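Local atomic coordinates of sarcosine oxidase (Pyrococcus horikoshii, PDB entry 1Y56), a protein that probably carries out the flavin-dependent oxidation of L-proline, as the beta subunit of an L-proline dehydrogenase complex that binds FAD and FMN. Residues B[3-8]-B[191-196]; B[54-59]-B[105-110]; B[78-83]-B[149-154]; B[212-217]-B[319-324]; B[231-236]-B[296-301]. All blocks are in the same frame, centred on the assembly; numbering follows the deposited sequence.

How the contacts relate
Contact 1 (3-8 with 191-196) and contact 4 (212-217 with 319-324) lie near one another, centres about 19 Å apart. Strands 8-11, 196-199 and 320-321 at their ends belong to one sheet of the FAD-binding Rossmann-type part. Contact 5 (231-236 with 296-301) is on the other side of the chain's centre, about 49 Å from contact 1 between centres. It joins the loop after strand 221-230 to the start of strand 299-310, neighbours in the large mixed sheet. Along the chain it falls between the two segments of contact 4. Contacts 2 and 3 involve the two ends of helix 58-78, and their segments alternate along the chain. Both fall within the long loop that contact 1 closes.

Contact 1 (B[3-8]-B[191-196]); sequences PEKSEI and IIKTGI
The backbone N and O of K193 are each bonded across the contact, N to E4 O and O to S6 N. Both bonds, K193 N to E4 O and S6 N to K193 O, measure 2.8 Å. The same K193 O receives a CA-H contact from K5 CA at 3.3 Å. T194 OG1, anti to its backbone N (chi1 -174°), lies 2.8 Å from S6 O, with I196 O also near it. The amines of K5 and K193 come close, NZ to NZ 4.4 Å, and are likely to repel. Apolar contact is lighter: I8 CG1 meets I196 CD1 at 4.2 Å. I8 and I196 both touch I352 of helix 337-354. The exchange with K193 is a single bridge. K193 is on strand 190-193, at one edge of a three-stranded antiparallel sheet with 182-187 and 172-177. The chain then runs on to strand 196-199, which lies parallel beside 8-11 in the Rossmann-type sheet that binds FAD.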
# COMPACT_ATOMS: atom_id res chain seq x y z
N PRO B 3 -35.69 -28.77 5.61
CA PRO B 3 -36.47 -29.90 5.14
C PRO B 3 -36.16 -30.10 3.69
O PRO B 3 -35.55 -29.23 3.07
CB PRO B 3 -37.91 -29.42 5.30
CG PRO B 3 -37.83 -27.96 5.20
CD PRO B 3 -36.55 -27.60 5.89
N GLU B 4 -36.55 -31.23 3.12
CA GLU B 4 -36.28 -31.43 1.71
C GLU B 4 -37.54 -31.67 0.89
O GLU B 4 -37.51 -31.56 -0.34
CB GLU B 4 -35.22 -32.51 1.50
CG GLU B 4 -35.36 -33.71 2.40
CD GLU B 4 -35.85 -34.91 1.63
OE1 GLU B 4 -36.91 -34.80 0.96
OE2 GLU B 4 -35.17 -35.96 1.69
N LYS B 5 -38.63 -31.96 1.60
CA LYS B 5 -39.97 -31.97 1.03
C LYS B 5 -40.90 -31.21 1.97
O LYS B 5 -40.68 -31.20 3.17
CB LYS B 5 -40.46 -33.40 0.82
CG LYS B 5 -41.75 -33.49 -0.02
CD LYS B 5 -41.93 -34.86 -0.71
CE LYS B 5 -41.15 -34.96 -2.03
NZ LYS B 5 -41.63 -36.06 -2.92
N SER B 6 -41.90 -30.54 1.40
CA SER B 6 -42.94 -29.87 2.18
C SER B 6 -44.19 -29.69 1.33
O SER B 6 -44.12 -29.23 0.20
CB SER B 6 -42.46 -28.52 2.72
OG SER B 6 -43.44 -27.90 3.55
N GLU B 7 -45.34 -30.07 1.89
CA GLU B 7 -46.62 -30.00 1.21
C GLU B 7 -46.84 -28.57 0.70
O GLU B 7 -47.12 -28.37 -0.49
CB GLU B 7 -47.73 -30.45 2.17
CG GLU B 7 -49.19 -30.19 1.72
CD GLU B 7 -49.76 -31.28 0.80
OE1 GLU B 7 -49.03 -32.25 0.48
OE2 GLU B 7 -50.94 -31.16 0.39
N ILE B 8 -46.69 -27.60 1.61
CA ILE B 8 -46.84 -26.18 1.31
C ILE B 8 -45.59 -25.39 1.72
O ILE B 8 -45.05 -25.59 2.82
CB ILE B 8 -48.06 -25.58 2.04
CG1 ILE B 8 -49.33 -26.38 1.73
CG2 ILE B 8 -48.26 -24.13 1.65
CD1 ILE B 8 -50.50 -26.04 2.63
N ILE B 191 -32.59 -27.25 -2.50
CA ILE B 191 -33.95 -27.19 -3.05
C ILE B 191 -34.91 -27.88 -2.09
O ILE B 191 -34.54 -28.85 -1.44
CB ILE B 191 -34.04 -27.67 -4.56
CG1 ILE B 191 -34.99 -28.88 -4.76
CG2 ILE B 191 -32.64 -27.82 -5.21
CD1 ILE B 191 -34.33 -30.31 -4.69
N ILE B 192 -36.13 -27.36 -1.98
CA ILE B 192 -37.18 -28.02 -1.22
C ILE B 192 -38.24 -28.47 -2.20
O ILE B 192 -38.74 -27.66 -2.99
CB ILE B 192 -37.84 -27.09 -0.20
CG1 ILE B 192 -36.81 -26.63 0.83
CG2 ILE B 192 -38.99 -27.79 0.51
CD1 ILE B 192 -37.29 -25.53 1.74
N LYS B 193 -38.58 -29.76 -2.16
CA LYS B 193 -39.67 -30.28 -2.99
C LYS B 193 -41.03 -29.87 -2.46
O LYS B 193 -41.32 -30.05 -1.27
CB LYS B 193 -39.59 -31.80 -3.11
CG LYS B 193 -38.97 -32.27 -4.41
CD LYS B 193 -37.44 -32.22 -4.38
CE LYS B 193 -36.85 -33.41 -3.61
NZ LYS B 193 -37.57 -34.68 -3.91
N THR B 194 -41.86 -29.33 -3.35
CA THR B 194 -43.22 -28.91 -3.01
C THR B 194 -44.07 -28.76 -4.27
O THR B 194 -43.56 -28.55 -5.36
CB THR B 194 -43.21 -27.58 -2.22
OG1 THR B 194 -44.54 -27.26 -1.79
CG2 THR B 194 -42.65 -26.45 -3.08
N GLY B 195 -45.38 -28.89 -4.13
CA GLY B 195 -46.27 -28.66 -5.25
C GLY B 195 -47.09 -27.40 -5.09
O GLY B 195 -47.66 -26.90 -6.06
N ILE B 196 -47.14 -26.88 -3.86
CA ILE B 196 -47.93 -25.69 -3.52
C ILE B 196 -47.05 -24.61 -2.89
O ILE B 196 -46.44 -24.84 -1.83
CB ILE B 196 -49.04 -26.04 -2.52
CG1 ILE B 196 -49.91 -27.19 -3.03
CG2 ILE B 196 -49.87 -24.80 -2.16
CD1 ILE B 196 -50.67 -27.93 -1.92

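Contact 2 (B[54-59]-B[105-110]); sequences QFNDEA and EIQNKF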
# COMPACT_ATOMS: atom_id res chain seq x y z
N GLN B 54 -62.53 0.86 9.56
CA GLN B 54 -63.11 1.99 8.83
C GLN B 54 -62.55 2.10 7.41
O GLN B 54 -61.66 2.91 7.12
CB GLN B 54 -62.93 3.29 9.62
CG GLN B 54 -63.68 3.31 10.94
CD GLN B 54 -63.51 4.62 11.69
OE1 GLN B 54 -63.95 5.67 11.23
NE2 GLN B 54 -62.88 4.55 12.86
N PHE B 55 -63.09 1.26 6.54
CA PHE B 55 -62.79 1.24 5.11
C PHE B 55 -64.05 1.67 4.35
O PHE B 55 -65.08 1.96 4.97
CB PHE B 55 -62.29 -0.14 4.70
CG PHE B 55 -60.88 -0.41 5.14
CD1 PHE B 55 -60.59 -0.74 6.47
CD2 PHE B 55 -59.83 -0.33 4.23
CE1 PHE B 55 -59.27 -0.98 6.88
CE2 PHE B 55 -58.52 -0.57 4.62
CZ PHE B 55 -58.23 -0.90 5.95
N ASN B 56 -63.98 1.71 3.02
CA ASN B 56 -64.99 2.41 2.24
C ASN B 56 -65.70 1.55 1.22
O ASN B 56 -66.29 2.07 0.27
CB ASN B 56 -64.34 3.59 1.56
CG ASN B 56 -63.62 4.46 2.54
OD1 ASN B 56 -64.13 4.70 3.64
ND2 ASN B 56 -62.42 4.90 2.19
N ASP B 57 -65.64 0.25 1.43
CA ASP B 57 -66.24 -0.70 0.52
C ASP B 57 -66.51 -1.97 1.29
O ASP B 57 -65.88 -2.24 2.31
CB ASP B 57 -65.29 -0.97 -0.63
CG ASP B 57 -63.93 -1.41 -0.16
OD1 ASP B 57 -63.70 -2.66 -0.13
OD2 ASP B 57 -63.11 -0.52 0.21
N GLU B 58 -67.46 -2.74 0.79
CA GLU B 58 -67.97 -3.86 1.53
C GLU B 58 -66.90 -4.88 1.88
O GLU B 58 -66.74 -5.22 3.04
CB GLU B 58 -69.11 -4.50 0.74
CG GLU B 58 -69.40 -5.92 1.10
CD GLU B 58 -70.64 -6.41 0.42
OE1 GLU B 58 -71.17 -5.66 -0.43
OE2 GLU B 58 -71.09 -7.54 0.74
N ALA B 59 -66.14 -5.33 0.89
CA ALA B 59 -65.19 -6.42 1.10
C ALA B 59 -64.20 -6.10 2.22
O ALA B 59 -64.05 -6.88 3.17
CB ALA B 59 -64.45 -6.76 -0.20
N GLU B 105 -71.97 4.86 6.76
CA GLU B 105 -73.18 4.18 6.34
C GLU B 105 -72.85 2.79 5.83
O GLU B 105 -73.46 1.81 6.27
CB GLU B 105 -73.90 5.00 5.28
CG GLU B 105 -75.33 4.55 5.02
CD GLU B 105 -76.14 5.55 4.20
OE1 GLU B 105 -77.06 5.10 3.47
OE2 GLU B 105 -75.85 6.78 4.29
N ILE B 106 -71.86 2.69 4.94
CA ILE B 106 -71.48 1.40 4.38
C ILE B 106 -70.83 0.52 5.47
O ILE B 106 -71.10 -0.68 5.53
CB ILE B 106 -70.71 1.47 2.97
CG1 ILE B 106 -69.33 0.80 3.00
CG2 ILE B 106 -70.66 2.87 2.34
CD1 ILE B 106 -69.41 -0.66 2.60
N GLN B 107 -70.01 1.13 6.33
CA GLN B 107 -69.42 0.43 7.49
C GLN B 107 -70.49 -0.21 8.37
O GLN B 107 -70.41 -1.40 8.68
CB GLN B 107 -68.59 1.40 8.33
CG GLN B 107 -67.16 1.54 7.86
CD GLN B 107 -66.55 2.89 8.19
OE1 GLN B 107 -66.66 3.38 9.31
NE2 GLN B 107 -65.90 3.49 7.21
N ASN B 108 -71.49 0.58 8.74
CA ASN B 108 -72.60 0.09 9.55
C ASN B 108 -73.33 -1.12 8.97
O ASN B 108 -73.46 -2.13 9.67
CB ASN B 108 -73.57 1.22 9.91
CG ASN B 108 -72.95 2.23 10.87
OD1 ASN B 108 -73.31 3.40 10.86
ND2 ASN B 108 -72.02 1.79 11.70
N LYS B 109 -73.76 -1.03 7.71
CA LYS B 109 -74.47 -2.12 7.01
C LYS B 109 -73.83 -3.46 7.30
O LYS B 109 -74.52 -4.45 7.50
CB LYS B 109 -74.52 -1.91 5.48
CG LYS B 109 -75.01 -0.52 4.98
CD LYS B 109 -76.56 -0.41 4.80
CE LYS B 109 -77.10 1.04 4.96
NZ LYS B 109 -76.96 1.90 3.72
N PHE B 110 -72.50 -3.48 7.33
CA PHE B 110 -71.76 -4.71 7.47
C PHE B 110 -71.23 -4.96 8.88
O PHE B 110 -70.30 -5.74 9.08
CB PHE B 110 -70.70 -4.80 6.38
CG PHE B 110 -71.28 -4.73 5.01
CD1 PHE B 110 -71.89 -5.86 4.44
CD2 PHE B 110 -71.31 -3.53 4.31
CE1 PHE B 110 -72.48 -5.81 3.18
CE2 PHE B 110 -71.89 -3.45 3.03
CZ PHE B 110 -72.49 -4.60 2.47
O HOH W 1 -65.13 6.26 8.45
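Q107 reaches the backbone of F55, while E58 lies over the ring of F110. The Q107 chain is extended beyond CG, and its NE2 donates to F55 O at 2.8 Å, tilted from the carbonyl plane. Water 1 also accepts from Q107 NE2 and donates to Q54 OE1. The Q54 and Q107 amide planes stand 58° apart, and Q54 CG packs on Q107 OE1 at 3.4 Å. That oxygen bonds to T114, and Q54 OE1 to S138. The contact sets the C-terminal end of helix 94-109 against the start of helix 58-78, where D57 is the N-cap. F55, close to the FAD, meets R52 by a cation-pi contact. An alanine in place of Q107 would probably leave F55 O without this donor and water 1 without one of its anchors. The E58 and F110 side chains run at about a right angle, but the carboxylate is only 27° from the ring plane. E58 CG sits 3.8 Å from the F110 ring centroid, over the face but offset toward the rim, a CH-pi contact. R62 holds E58 OE2 by a salt bridge. I106 CD1 packs on E58 N at 3.4 Å.

Contact 3 (B[78-83]-B[149-154]); sequences YGFSFK and FEATTA
F80 CG sits between its backbone N and carbonyl carbon (chi1 70°), which puts it 4.2 Å from A154 CB. E150 CG is anti to its backbone N (chi1 -157°), and the chain beyond it runs out extended to the F80 carbonyl. A151 CB lies over one face of the F80 ring, 4.2 Å from its centroid and offset toward the rim, a CH-pi contact. A154 CB approaches obliquely, 3.7 Å from F80 CD2 and 3.9 Å from F80 CB. These two alanines are three residues apart, nearly one helical turn, so the ring rests on one side of helix 148-161. The segment 78-83 is the turn leaving helix 58-78, where G79 has positive phi, before the short, weakly bonded strand 82-83. That strand pairs with 145-146, just ahead of helix 148-161, so the two chain parts meet twice. F80 also touches Y74 and S75 of helix 58-78, and its ring meets that of F155. The E150 carboxylate lies beside F80 O; this close approach of acceptors is doubtful and is not a hydrogen bond. An alanine in place of E150 takes away the carboxylate and would probably leave a gap beside F80 CB and the F80 carbonyl.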
# COMPACT_ATOMS: atom_id res chain seq x y z
N TYR B 78 -53.10 -16.07 23.06
CA TYR B 78 -51.63 -16.25 23.03
C TYR B 78 -50.88 -15.21 23.86
O TYR B 78 -49.65 -15.25 23.98
CB TYR B 78 -51.07 -16.25 21.59
CG TYR B 78 -51.65 -17.26 20.62
CD1 TYR B 78 -51.54 -17.05 19.24
CD2 TYR B 78 -52.30 -18.41 21.06
CE1 TYR B 78 -52.05 -17.97 18.33
CE2 TYR B 78 -52.82 -19.33 20.15
CZ TYR B 78 -52.68 -19.11 18.79
OH TYR B 78 -53.20 -20.02 17.89
N GLY B 79 -51.63 -14.26 24.42
CA GLY B 79 -51.10 -13.28 25.37
C GLY B 79 -50.19 -12.24 24.77
O GLY B 79 -49.11 -12.01 25.28
N PHE B 80 -50.62 -11.60 23.68
CA PHE B 80 -49.73 -10.67 23.00
C PHE B 80 -50.21 -9.23 22.96
O PHE B 80 -49.47 -8.38 22.49
CB PHE B 80 -49.27 -11.16 21.62
CG PHE B 80 -50.35 -11.18 20.58
CD1 PHE B 80 -50.93 -9.99 20.13
CD2 PHE B 80 -50.75 -12.38 20.01
CE1 PHE B 80 -51.93 -10.00 19.15
CE2 PHE B 80 -51.73 -12.41 19.03
CZ PHE B 80 -52.33 -11.21 18.60
N SER B 81 -51.41 -8.94 23.42
CA SER B 81 -51.74 -7.53 23.69
C SER B 81 -52.18 -6.71 22.48
O SER B 81 -51.39 -6.34 21.61
CB SER B 81 -50.57 -6.84 24.41
OG SER B 81 -50.67 -5.45 24.34
N PHE B 82 -53.48 -6.41 22.46
CA PHE B 82 -54.14 -5.68 21.41
C PHE B 82 -55.19 -4.79 22.07
O PHE B 82 -56.28 -5.26 22.41
CB PHE B 82 -54.76 -6.66 20.41
CG PHE B 82 -55.95 -6.12 19.66
CD1 PHE B 82 -55.88 -4.91 18.95
CD2 PHE B 82 -57.16 -6.83 19.65
CE1 PHE B 82 -56.99 -4.41 18.25
CE2 PHE B 82 -58.28 -6.34 18.96
CZ PHE B 82 -58.20 -5.13 18.25
N LYS B 83 -54.84 -3.53 22.29
CA LYS B 83 -55.72 -2.59 22.98
C LYS B 83 -56.72 -1.99 22.00
O LYS B 83 -56.34 -1.41 20.99
CB LYS B 83 -54.93 -1.46 23.69
CG LYS B 83 -53.70 -1.83 24.57
CD LYS B 83 -53.80 -3.13 25.41
CE LYS B 83 -54.66 -2.99 26.68
NZ LYS B 83 -54.01 -2.18 27.76
N PHE B 149 -44.29 -6.48 15.88
CA PHE B 149 -43.24 -7.46 16.15
C PHE B 149 -43.65 -8.46 17.21
O PHE B 149 -43.49 -9.68 17.03
CB PHE B 149 -41.89 -6.81 16.51
CG PHE B 149 -40.74 -7.78 16.43
CD1 PHE B 149 -39.99 -8.09 17.55
CD2 PHE B 149 -40.46 -8.43 15.22
CE1 PHE B 149 -38.95 -9.00 17.48
CE2 PHE B 149 -39.42 -9.34 15.14
CZ PHE B 149 -38.66 -9.63 16.27
N GLU B 150 -44.18 -7.95 18.32
CA GLU B 150 -44.73 -8.80 19.36
C GLU B 150 -45.70 -9.82 18.77
O GLU B 150 -45.56 -11.02 19.01
CB GLU B 150 -45.42 -7.96 20.43
CG GLU B 150 -45.50 -8.70 21.76
CD GLU B 150 -46.54 -8.16 22.73
OE1 GLU B 150 -46.99 -6.98 22.61
OE2 GLU B 150 -46.92 -8.93 23.65
N ALA B 151 -46.68 -9.32 18.00
CA ALA B 151 -47.73 -10.15 17.43
C ALA B 151 -47.24 -11.20 16.43
O ALA B 151 -47.75 -12.32 16.38
CB ALA B 151 -48.79 -9.28 16.80
N THR B 152 -46.23 -10.84 15.64
CA THR B 152 -45.69 -11.76 14.65
C THR B 152 -44.95 -12.91 15.33
O THR B 152 -45.17 -14.07 15.00
CB THR B 152 -44.79 -11.03 13.63
OG1 THR B 152 -45.52 -9.95 13.04
CG2 THR B 152 -44.35 -11.96 12.53
N THR B 153 -44.10 -12.57 16.30
CA THR B 153 -43.31 -13.56 17.04
C THR B 153 -44.22 -14.56 17.75
O THR B 153 -43.92 -15.75 17.80
CB THR B 153 -42.37 -12.88 18.05
OG1 THR B 153 -41.51 -11.98 17.34
CG2 THR B 153 -41.52 -13.89 18.77
N ALA B 154 -45.34 -14.05 18.27
CA ALA B 154 -46.36 -14.85 18.95
C ALA B 154 -46.97 -15.87 17.99
O ALA B 154 -46.84 -17.08 18.20
CB ALA B 154 -47.42 -13.96 19.57

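Contact 4 (B[212-217]-B[319-324]); sequences AGIKTK and GRIEEL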
# COMPACT_ATOMS: atom_id res chain seq x y z
N ALA B 212 -40.82 -17.25 -10.74
CA ALA B 212 -41.85 -18.24 -11.01
C ALA B 212 -42.27 -18.23 -12.47
O ALA B 212 -42.99 -19.13 -12.92
CB ALA B 212 -43.05 -17.99 -10.12
N GLY B 213 -41.85 -17.20 -13.21
CA GLY B 213 -42.23 -17.04 -14.61
C GLY B 213 -43.67 -16.61 -14.83
O GLY B 213 -44.22 -16.80 -15.91
N ILE B 214 -44.29 -16.01 -13.81
CA ILE B 214 -45.67 -15.52 -13.92
C ILE B 214 -45.72 -14.40 -14.95
O ILE B 214 -45.06 -13.38 -14.79
CB ILE B 214 -46.21 -15.00 -12.56
CG1 ILE B 214 -46.08 -16.07 -11.48
CG2 ILE B 214 -47.64 -14.49 -12.69
CD1 ILE B 214 -46.56 -17.46 -11.89
N LYS B 215 -46.52 -14.60 -16.00
CA LYS B 215 -46.66 -13.63 -17.09
C LYS B 215 -47.82 -12.63 -16.90
O LYS B 215 -47.93 -11.68 -17.68
CB LYS B 215 -46.81 -14.34 -18.44
CG LYS B 215 -45.66 -15.26 -18.84
CD LYS B 215 -44.54 -14.49 -19.54
CE LYS B 215 -43.63 -15.43 -20.32
NZ LYS B 215 -44.46 -16.41 -21.11
N THR B 216 -48.67 -12.86 -15.90
CA THR B 216 -49.77 -11.94 -15.57
C THR B 216 -49.23 -10.65 -14.93
O THR B 216 -48.43 -10.71 -14.00
CB THR B 216 -50.80 -12.60 -14.61
OG1 THR B 216 -51.33 -13.79 -15.22
CG2 THR B 216 -51.96 -11.65 -14.29
N LYS B 217 -49.66 -9.49 -15.43
CA LYS B 217 -49.23 -8.20 -14.86
C LYS B 217 -49.85 -8.00 -13.47
O LYS B 217 -51.07 -7.85 -13.34
CB LYS B 217 -49.56 -7.00 -15.77
CG LYS B 217 -49.28 -7.20 -17.29
CD LYS B 217 -47.79 -7.42 -17.65
CE LYS B 217 -47.05 -6.09 -17.88
NZ LYS B 217 -45.58 -6.30 -18.05
N GLY B 319 -54.84 -14.37 -4.23
CA GLY B 319 -55.53 -15.40 -5.00
C GLY B 319 -54.65 -16.51 -5.55
O GLY B 319 -53.43 -16.50 -5.37
N ARG B 320 -55.30 -17.48 -6.19
CA ARG B 320 -54.60 -18.54 -6.91
C ARG B 320 -54.20 -18.03 -8.29
O ARG B 320 -55.00 -17.41 -8.99
CB ARG B 320 -55.50 -19.78 -7.06
CG ARG B 320 -54.96 -20.83 -8.02
CD ARG B 320 -53.88 -21.75 -7.41
NE ARG B 320 -53.10 -22.44 -8.44
CZ ARG B 320 -53.53 -23.45 -9.19
NH1 ARG B 320 -52.75 -24.00 -10.11
NH2 ARG B 320 -54.76 -23.92 -9.03
N ILE B 321 -52.95 -18.28 -8.66
CA ILE B 321 -52.53 -18.08 -10.03
C ILE B 321 -52.66 -19.43 -10.71
O ILE B 321 -52.05 -20.42 -10.29
CB ILE B 321 -51.10 -17.55 -10.11
CG1 ILE B 321 -50.98 -16.22 -9.34
CG2 ILE B 321 -50.64 -17.44 -11.58
CD1 ILE B 321 -51.86 -15.09 -9.85
N GLU B 322 -53.48 -19.45 -11.76
CA GLU B 322 -53.98 -20.70 -12.34
C GLU B 322 -52.98 -21.39 -13.29
O GLU B 322 -52.94 -22.63 -13.37
CB GLU B 322 -55.30 -20.43 -13.06
CG GLU B 322 -56.31 -21.55 -12.94
CD GLU B 322 -57.00 -21.60 -11.57
OE1 GLU B 322 -57.38 -20.52 -11.06
OE2 GLU B 322 -57.17 -22.72 -11.03
N GLU B 323 -52.18 -20.59 -13.98
CA GLU B 323 -51.28 -21.10 -15.02
C GLU B 323 -49.98 -21.67 -14.46
O GLU B 323 -49.24 -22.36 -15.18
CB GLU B 323 -51.01 -20.04 -16.11
CG GLU B 323 -51.11 -18.60 -15.64
CD GLU B 323 -52.55 -18.10 -15.46
OE1 GLU B 323 -52.73 -16.95 -15.01
OE2 GLU B 323 -53.51 -18.83 -15.76
N LEU B 324 -49.70 -21.40 -13.20
CA LEU B 324 -48.68 -22.16 -12.49
C LEU B 324 -49.37 -23.01 -11.46
O LEU B 324 -50.19 -22.52 -10.68
CB LEU B 324 -47.62 -21.26 -11.85
CG LEU B 324 -46.45 -21.98 -11.17
CD1 LEU B 324 -45.79 -23.01 -12.08
CD2 LEU B 324 -45.42 -21.00 -10.66
O HOH W 2 -49.84 -15.90 -15.17
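E323 OE1 is gripped by a water and by Y367, and the water ties it to T216. Water 2 lies 2.6 Å from T216 OG1 and donates to E323 OE1 at 3.1 Å. The T216 and E323 side chains cross at about a right angle. Y367 OH also bonds to E322 N, so this tyrosine holds two points of the 319-324 segment. Within that segment R320 NH1 donates to L324 O at 3.0 Å, with the oxygen in the guanidinium plane. Apart from the water-linked pair, the contact is apolar. I214 CD1 touches L324 CD2 at 3.9 Å and I321 CG2 at 4.1 Å. A212 CB adds a contact to L324 CD2, also 3.9 Å. G213 ends helix 205-212 with a Schellman motif, and I214 follows it. The side chains of A212, I214 and I321 all touch Y327 on strand 327-331, which pairs antiparallel with strand 320-321. L324 touches I177 of strand 172-177, and A212 touches F175 on the same strand.

Contact 5 (B[231-236]-B[296-301]); sequences QPIKRG and KNLLIL
Two hydrogen bonds join Q231 to L299, one from each residue's backbone N. Q231 N donates to L299 O at 3.0 Å. L299 N donates to Q231 OE1 at 3.1 Å, in the amide carbonyl plane and on a lone pair. The side-chain oxygen thus takes the part of a backbone acceptor. Q231 CG sits between the backbone N and the carbonyl carbon (chi1 62°), and the rest of the chain runs out extended. Both polar backbone atoms of L299 are therefore satisfied by one residue.

The remaining contacts are van der Waals. Q231 OE1 also lies against L299 CB at 3.3 Å. L301 CD1 packs on Q231 CA at 3.8 Å. Further along, I233 and L298 cross, with I233 CG1 4.1 Å from L298 CD2.

L301 lies close to the bound FMN and pairs by backbone hydrogen bonding with I229. Strand 299-310 is therefore the neighbour of strand 221-230, and Q231 carries the pairing on just past the end of the latter. I300 packs on helix 278-291. L299 and I300 join an antiparallel ladder with a strand of the PH1363 chain, so the sheet continues across the subunit interface.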
# COMPACT_ATOMS: atom_id res chain seq x y z
N GLN B 231 -40.19 11.27 22.49
CA GLN B 231 -39.83 10.80 23.83
C GLN B 231 -41.08 10.26 24.51
O GLN B 231 -42.18 10.69 24.18
CB GLN B 231 -39.26 11.95 24.63
CG GLN B 231 -40.23 13.06 24.84
CD GLN B 231 -39.71 14.09 25.80
OE1 GLN B 231 -39.36 15.22 25.41
NE2 GLN B 231 -39.62 13.72 27.08
N PRO B 232 -40.92 9.32 25.47
CA PRO B 232 -42.08 8.77 26.16
C PRO B 232 -42.78 9.79 27.05
O PRO B 232 -42.16 10.72 27.56
CB PRO B 232 -41.49 7.65 27.01
CG PRO B 232 -40.14 7.40 26.45
CD PRO B 232 -39.67 8.72 25.95
N ILE B 233 -44.08 9.56 27.25
CA ILE B 233 -45.01 10.51 27.83
C ILE B 233 -45.93 9.69 28.73
O ILE B 233 -46.00 8.47 28.59
CB ILE B 233 -45.75 11.29 26.66
CG1 ILE B 233 -44.95 12.52 26.28
CG2 ILE B 233 -47.19 11.69 26.95
CD1 ILE B 233 -44.28 13.15 27.47
N LYS B 234 -46.60 10.33 29.68
CA LYS B 234 -47.55 9.63 30.54
C LYS B 234 -48.45 8.66 29.76
O LYS B 234 -49.00 9.01 28.72
CB LYS B 234 -48.41 10.65 31.28
CG LYS B 234 -48.68 10.28 32.74
CD LYS B 234 -48.74 11.53 33.65
CE LYS B 234 -50.09 12.28 33.53
NZ LYS B 234 -51.27 11.40 33.90
N ARG B 235 -48.56 7.43 30.27
CA ARG B 235 -49.47 6.40 29.72
C ARG B 235 -50.86 6.95 29.42
O ARG B 235 -51.37 7.80 30.14
CB ARG B 235 -49.60 5.23 30.70
CG ARG B 235 -50.20 5.60 32.10
CD ARG B 235 -49.20 5.45 33.31
NE ARG B 235 -48.19 6.52 33.43
CZ ARG B 235 -46.90 6.41 33.06
NH1 ARG B 235 -46.44 5.29 32.51
NH2 ARG B 235 -46.08 7.45 33.23
N GLY B 236 -51.48 6.47 28.35
CA GLY B 236 -52.85 6.88 28.01
C GLY B 236 -53.09 8.34 27.69
O GLY B 236 -54.22 8.81 27.74
N LYS B 296 -45.47 20.21 20.34
CA LYS B 296 -44.42 21.23 20.21
C LYS B 296 -43.30 21.16 21.26
O LYS B 296 -42.14 21.39 20.95
CB LYS B 296 -45.02 22.64 20.21
CG LYS B 296 -45.75 22.97 18.94
CD LYS B 296 -46.18 24.39 18.93
CE LYS B 296 -47.09 24.63 17.76
NZ LYS B 296 -47.49 26.07 17.67
N ASN B 297 -43.66 20.84 22.51
CA ASN B 297 -42.69 20.77 23.61
C ASN B 297 -41.98 19.41 23.70
O ASN B 297 -41.12 19.20 24.56
CB ASN B 297 -43.35 21.10 24.96
CG ASN B 297 -44.36 22.26 24.87
OD1 ASN B 297 -44.21 23.20 24.09
ND2 ASN B 297 -45.40 22.17 25.70
N LEU B 298 -42.33 18.49 22.81
CA LEU B 298 -41.78 17.15 22.85
C LEU B 298 -40.57 16.90 21.95
O LEU B 298 -40.58 17.24 20.76
CB LEU B 298 -42.89 16.14 22.54
CG LEU B 298 -43.65 15.52 23.72
CD1 LEU B 298 -43.58 16.36 24.99
CD2 LEU B 298 -45.07 15.27 23.30
N LEU B 299 -39.54 16.30 22.53
CA LEU B 299 -38.35 15.87 21.82
C LEU B 299 -38.64 14.77 20.78
O LEU B 299 -39.31 13.78 21.10
CB LEU B 299 -37.34 15.34 22.83
CG LEU B 299 -36.17 16.16 23.36
CD1 LEU B 299 -36.20 17.61 22.94
CD2 LEU B 299 -36.11 16.02 24.87
N ILE B 300 -38.15 14.96 19.55
CA ILE B 300 -38.10 13.87 18.57
C ILE B 300 -36.83 13.08 18.82
O ILE B 300 -35.77 13.68 18.96
CB ILE B 300 -38.08 14.38 17.13
CG1 ILE B 300 -39.42 15.01 16.77
CG2 ILE B 300 -37.80 13.25 16.17
CD1 ILE B 300 -39.34 15.93 15.58
N LEU B 301 -36.93 11.75 18.88
CA LEU B 301 -35.77 10.91 19.18
C LEU B 301 -35.11 10.31 17.96
O LEU B 301 -33.89 10.35 17.83
CB LEU B 301 -36.14 9.78 20.15
CG LEU B 301 -36.50 10.20 21.57
CD1 LEU B 301 -36.77 8.97 22.42
CD2 LEU B 301 -35.42 11.07 22.20